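Local coordinates for VP4 protein (Tellina virus 1, PDB 3P06) that probably acts as a serine protease that cleaves the viral polyprotein into its final products, captured here as an acyl-enzyme formed within one molecule, at residues E167-R170 / Q171-D175; K176-K180 / P181-F185. All coordinates share one frame; numbering follows the deposited sequence.

Contact 1. Residues E167-R170 / Q171-D175. With URE (urea), chain G.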
loop_
_atom_site.group_PDB
_atom_site.type_symbol
_atom_site.label_atom_id
_atom_site.label_comp_id
_atom_site.label_asym_id
_atom_site.label_seq_id
_atom_site.Cartn_x
_atom_site.Cartn_y
_atom_site.Cartn_z
ATOM N N GLU A 167 -7.986 -2.248 -14.754
ATOM C CA GLU A 167 -7.444 -3.129 -15.795
ATOM C C GLU A 167 -5.991 -2.775 -16.216
ATOM O O GLU A 167 -5.130 -3.674 -16.323
ATOM C CB GLU A 167 -8.382 -3.255 -17.013
ATOM C CG GLU A 167 -7.971 -4.361 -17.970
ATOM C CD GLU A 167 -7.478 -5.649 -17.233
ATOM O OE1 GLU A 167 -8.169 -6.168 -16.288
ATOM O OE2 GLU A 167 -6.375 -6.140 -17.596
ATOM N N GLN A 168 -5.709 -1.485 -16.415
ATOM C CA GLN A 168 -4.311 -1.071 -16.714
ATOM C C GLN A 168 -3.339 -1.341 -15.568
ATOM O O GLN A 168 -2.208 -1.758 -15.799
ATOM C CB GLN A 168 -4.192 0.393 -17.054
ATOM C CG GLN A 168 -4.752 0.727 -18.416
ATOM C CD GLN A 168 -5.109 2.189 -18.487
ATOM O OE1 GLN A 168 -4.913 2.950 -17.515
ATOM N NE2 GLN A 168 -5.634 2.599 -19.607
ATOM N N LEU A 169 -3.787 -1.102 -14.339
ATOM C CA LEU A 169 -2.939 -1.310 -13.187
ATOM C C LEU A 169 -2.595 -2.814 -13.075
ATOM O O LEU A 169 -1.435 -3.174 -12.806
ATOM C CB LEU A 169 -3.675 -0.818 -11.932
ATOM C CG LEU A 169 -2.996 -1.117 -10.598
ATOM C CD1 LEU A 169 -1.645 -0.490 -10.488
ATOM C CD2 LEU A 169 -3.871 -0.680 -9.467
ATOM N N ARG A 170 -3.596 -3.692 -13.280
ATOM C CA ARG A 170 -3.314 -5.156 -13.300
ATOM C C ARG A 170 -2.239 -5.582 -14.302
ATOM O O ARG A 170 -1.418 -6.450 -13.991
ATOM C CB ARG A 170 -4.575 -6.001 -13.535
ATOM C CG ARG A 170 -5.547 -5.829 -12.424
ATOM C CD ARG A 170 -6.702 -6.778 -12.553
ATOM N NE ARG A 170 -7.660 -6.418 -11.517
ATOM C CZ ARG A 170 -8.834 -5.822 -11.738
ATOM N NH1 ARG A 170 -9.239 -5.553 -12.985
ATOM N NH2 ARG A 170 -9.613 -5.543 -10.690
ATOM N N GLN A 171 -2.258 -4.995 -15.496
ATOM C CA GLN A 171 -1.281 -5.326 -16.536
ATOM C C GLN A 171 0.130 -4.892 -16.098
ATOM O O GLN A 171 1.089 -5.608 -16.280
ATOM C CB GLN A 171 -1.661 -4.666 -17.870
ATOM C CG GLN A 171 -2.871 -5.307 -18.632
ATOM C CD GLN A 171 -2.677 -6.812 -18.935
ATOM O OE1 GLN A 171 -2.116 -7.179 -19.955
ATOM N NE2 GLN A 171 -3.163 -7.674 -18.035
ATOM N N VAL A 172 0.227 -3.707 -15.508
ATOM C CA VAL A 172 1.480 -3.102 -15.124
ATOM C C VAL A 172 2.126 -3.807 -13.947
ATOM O O VAL A 172 3.324 -3.838 -13.876
ATOM C CB VAL A 172 1.236 -1.620 -14.772
ATOM C CG1 VAL A 172 2.202 -1.121 -13.768
ATOM C CG2 VAL A 172 1.225 -0.727 -16.059
ATOM N N VAL A 173 1.362 -4.359 -13.003
ATOM C CA VAL A 173 1.984 -5.024 -11.843
ATOM C C VAL A 173 2.395 -6.444 -12.170
ATOM O O VAL A 173 3.100 -7.065 -11.385
ATOM C CB VAL A 173 1.100 -5.019 -10.519
ATOM C CG1 VAL A 173 0.746 -3.584 -10.093
ATOM C CG2 VAL A 173 -0.154 -5.879 -10.639
ATOM N N GLY A 174 1.937 -6.964 -13.317
ATOM C CA GLY A 174 2.177 -8.360 -13.691
ATOM C C GLY A 174 3.635 -8.659 -14.007
ATOM O O GLY A 174 4.099 -9.783 -13.782
ATOM N N ASP A 175 4.379 -7.681 -14.513
ATOM C CA ASP A 175 5.739 -7.962 -14.990
ATOM C C ASP A 175 6.720 -6.898 -14.532
ATOM O O ASP A 175 7.108 -6.042 -15.350
ATOM C CB ASP A 175 5.731 -7.965 -16.523
ATOM C CG ASP A 175 6.863 -8.777 -17.135
ATOM O OD1 ASP A 175 7.485 -9.628 -16.438
ATOM O OD2 ASP A 175 7.111 -8.583 -18.363
HETATM C C URE G . 7.092 -9.756 -10.826
HETATM O O URE G . 6.311 -8.878 -11.208
HETATM N N1 URE G . 6.979 -10.986 -11.320
HETATM N N2 URE G . 8.056 -9.549 -9.909
#
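Gln171 lies one helical turn beyond Glu167 and leans back along it. Its CB sits 3.6 Å from Gln168 O. CG comes 3.6 Å from Glu167 O and also borders Glu167 OE2. A bend at chi2 (-57°) then folds the chain over, which brings Gln171 CD to 4.0 Å from Glu167 OE2. At the tip, Gln171 NE2 ends 3.6 Å from Glu167 OE2. The amide and carboxylate planes are turned 42° apart, so the two groups meet askew at the solvent-facing side. Glu167 OE1, the other carboxylate oxygen, is turned toward Arg170 and forms a salt bridge, 3.5 Å, with Arg170 NH1, reaching the edge of the guanidinium in its plane. Arg170 NE is hydrogen-bonded to Thr112 OG1, which fixes the far end of this extended chain. On the inner side, Leu169 CD1 and Val173 CG1 touch at 3.9 Å and press together against Ala109 of helix 104-111 and Val123 of strand 122-123. Backbone bonds run from Gln171, Val172 and Val173 N to the carbonyls four residues earlier, the last 3.0 Å from Val173 N to Leu169 O; the next, Gly174 N to Arg170 O, is weak. Residues 167-173 make up nearly all of a short amphipathic surface helix, 166-173, polar outside and aliphatic inside, whose exit at Val173, Gly174 and Asp175 lines the urea pocket.

Contact 2. Residues K176-K180 / P181-F185. With URE (urea), chain G.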
loop_
_atom_site.group_PDB
_atom_site.type_symbol
_atom_site.label_atom_id
_atom_site.label_comp_id
_atom_site.label_asym_id
_atom_site.label_seq_id
_atom_site.Cartn_x
_atom_site.Cartn_y
_atom_site.Cartn_z
ATOM N N LYS A 176 7.098 -6.939 -13.242
ATOM C CA LYS A 176 8.020 -5.955 -12.623
ATOM C C LYS A 176 9.133 -6.628 -11.813
ATOM O O LYS A 176 9.071 -6.720 -10.567
ATOM C CB LYS A 176 7.237 -4.899 -11.816
ATOM C CG LYS A 176 6.405 -3.971 -12.737
ATOM C CD LYS A 176 7.286 -2.931 -13.470
ATOM C CE LYS A 176 6.455 -2.117 -14.482
ATOM N NZ LYS A 176 5.637 -2.983 -15.393
ATOM N N PRO A 177 10.155 -7.145 -12.532
ATOM C CA PRO A 177 11.226 -7.887 -11.856
ATOM C C PRO A 177 11.997 -6.943 -10.925
ATOM O O PRO A 177 12.011 -5.728 -11.131
ATOM C CB PRO A 177 12.121 -8.409 -13.018
ATOM C CG PRO A 177 11.711 -7.627 -14.220
ATOM C CD PRO A 177 10.388 -6.985 -13.985
ATOM N N TRP A 178 12.621 -7.521 -9.916
ATOM C CA TRP A 178 13.361 -6.780 -8.881
ATOM C C TRP A 178 14.714 -6.356 -9.461
ATOM O O TRP A 178 15.556 -7.231 -9.787
ATOM C CB TRP A 178 13.503 -7.678 -7.616
ATOM C CG TRP A 178 12.221 -7.561 -6.857
ATOM C CD1 TRP A 178 10.974 -8.015 -7.278
ATOM C CD2 TRP A 178 11.983 -6.800 -5.643
ATOM N NE1 TRP A 178 9.997 -7.634 -6.349
ATOM C CE2 TRP A 178 10.582 -6.872 -5.363
ATOM C CE3 TRP A 178 12.811 -6.080 -4.759
ATOM C CZ2 TRP A 178 10.006 -6.256 -4.225
ATOM C CZ3 TRP A 178 12.236 -5.440 -3.646
ATOM C CH2 TRP A 178 10.844 -5.540 -3.378
ATOM N N ARG A 179 14.951 -5.048 -9.586
ATOM C CA ARG A 179 16.256 -4.591 -10.102
ATOM C C ARG A 179 17.321 -4.567 -8.976
ATOM O O ARG A 179 18.510 -4.444 -9.232
ATOM C CB ARG A 179 16.149 -3.220 -10.789
ATOM C CG ARG A 179 15.185 -3.148 -11.995
ATOM C CD ARG A 179 15.735 -3.893 -13.197
ATOM N NE ARG A 179 14.678 -4.168 -14.169
ATOM C CZ ARG A 179 14.862 -4.765 -15.341
ATOM N NH1 ARG A 179 16.071 -5.158 -15.725
ATOM N NH2 ARG A 179 13.823 -4.973 -16.131
ATOM N N LYS A 180 16.901 -4.694 -7.730
ATOM C CA LYS A 180 17.868 -4.956 -6.659
ATOM C C LYS A 180 17.217 -5.881 -5.630
ATOM O O LYS A 180 16.041 -6.174 -5.746
ATOM C CB LYS A 180 18.390 -3.651 -6.028
ATOM C CG LYS A 180 17.285 -2.825 -5.423
ATOM C CD LYS A 180 17.831 -1.461 -5.047
ATOM C CE LYS A 180 16.678 -0.559 -4.709
ATOM N NZ LYS A 180 17.240 0.626 -4.025
ATOM N N PRO A 181 17.995 -6.412 -4.676
ATOM C CA PRO A 181 17.393 -7.478 -3.862
ATOM C C PRO A 181 16.317 -7.034 -2.867
ATOM O O PRO A 181 15.461 -7.835 -2.484
ATOM C CB PRO A 181 18.622 -8.103 -3.108
ATOM C CG PRO A 181 19.757 -7.147 -3.306
ATOM C CD PRO A 181 19.468 -6.473 -4.642
HETATM N N MSE A 182 16.352 -5.776 -2.469
HETATM C CA MSE A 182 15.545 -5.318 -1.313
HETATM C C MSE A 182 15.401 -3.800 -1.393
HETATM O O MSE A 182 16.294 -3.142 -1.938
HETATM C CB MSE A 182 16.291 -5.681 -0.036
HETATM C CG MSE A 182 15.687 -5.274 1.304
HETATM SE SE MSE A 182 17.132 -5.291 2.716
HETATM C CE MSE A 182 18.342 -6.705 2.113
ATOM N N VAL A 183 14.278 -3.281 -0.890
ATOM C CA VAL A 183 14.082 -1.864 -0.726
ATOM C C VAL A 183 13.877 -1.643 0.744
ATOM O O VAL A 183 13.275 -2.487 1.465
ATOM C CB VAL A 183 12.855 -1.249 -1.582
ATOM C CG1 VAL A 183 13.257 -1.145 -3.067
ATOM C CG2 VAL A 183 11.537 -2.066 -1.462
ATOM N N THR A 184 14.381 -0.524 1.239
ATOM C CA THR A 184 14.097 -0.230 2.628
ATOM C C THR A 184 13.407 1.151 2.757
ATOM O O THR A 184 13.542 2.000 1.862
ATOM C CB THR A 184 15.351 -0.313 3.448
ATOM O OG1 THR A 184 16.193 0.769 3.051
ATOM C CG2 THR A 184 16.102 -1.635 3.169
ATOM N N PHE A 185 12.696 1.370 3.862
ATOM C CA PHE A 185 11.933 2.613 4.064
ATOM C C PHE A 185 12.114 3.062 5.488
ATOM O O PHE A 185 12.445 2.225 6.338
ATOM C CB PHE A 185 10.464 2.365 3.808
ATOM C CG PHE A 185 10.178 1.798 2.475
ATOM C CD1 PHE A 185 10.113 2.643 1.329
ATOM C CD2 PHE A 185 9.985 0.425 2.330
ATOM C CE1 PHE A 185 9.867 2.095 0.037
ATOM C CE2 PHE A 185 9.696 -0.126 1.040
ATOM C CZ PHE A 185 9.658 0.718 -0.097
HETATM C C URE G . 7.092 -9.756 -10.826
HETATM O O URE G . 6.311 -8.878 -11.208
HETATM N N1 URE G . 6.979 -10.986 -11.320
HETATM N N2 URE G . 8.056 -9.549 -9.909
#
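The six-membered end of the Trp178 indole lies against the chain at Pro181, Met182 and Val183. At its six-membered edge, in the ring plane, lies Lys180 O, 3.4 Å from Trp178 CE3; near the plane at the pyrrole edge is urea N2. The chain after Lys180 approaches the ring obliquely: Pro181 O is 3.9 Å from Trp178 CE3, the CA of Met182 (a selenomethionine) lies by CZ3, and Val183 CG2 reaches Trp178 CH2 at 4.0 Å, its side chain crossing the indole at about a right angle. Trp178 NE1 is hydrogen-bonded to Thr118 O, which anchors the indole at its nitrogen, and the Phe120 ring meets it with planes about 50° apart. Beyond this point the loop from helix 166-173 becomes an edge strand: Val183 pairs through its backbone with Ala84, adding strand 183-184 to the outside of a four-stranded antiparallel sheet next to strand 83-84. Lys180 lies along this entry. With chi1 at 60°, its CG is tucked over the backbone, flanked by N and C, and from there the extended chain runs past Met182 O, Lys180 CG coming within 3.6 Å of that oxygen, until Lys180 CE meets Val183 CG1 at 3.8 Å. The ammonium end is then hydrogen-bonded to Ala149 O in helix 138-149. At the other end of the loop, urea docks on the backbone of Lys176: Lys176 N donates to the urea O in a nearly straight hydrogen bond (2.9 Å, 165°), while urea N2 returns a weak, bent one to Lys176 O.

From the N-terminal side, the chain enters contact 1 on helix 166-173, leaves it through Gly174 and Asp175, and passes directly into contact 2 at Lys176. Neither contact closes a loop, because the two segments of each follow directly on one another. The two are in series: neither encloses nor crosses the other, and their centres are about 18 Å apart. They adjoin in the chain, and beyond that Lys176 NZ is hydrogen-bonded back to Val172 O. Together they carry the chain from the surface helix of contact 1 to the edge strand 183-184 of contact 2. Urea sits at the join, bordered by the end of contact 1 and the start of contact 2.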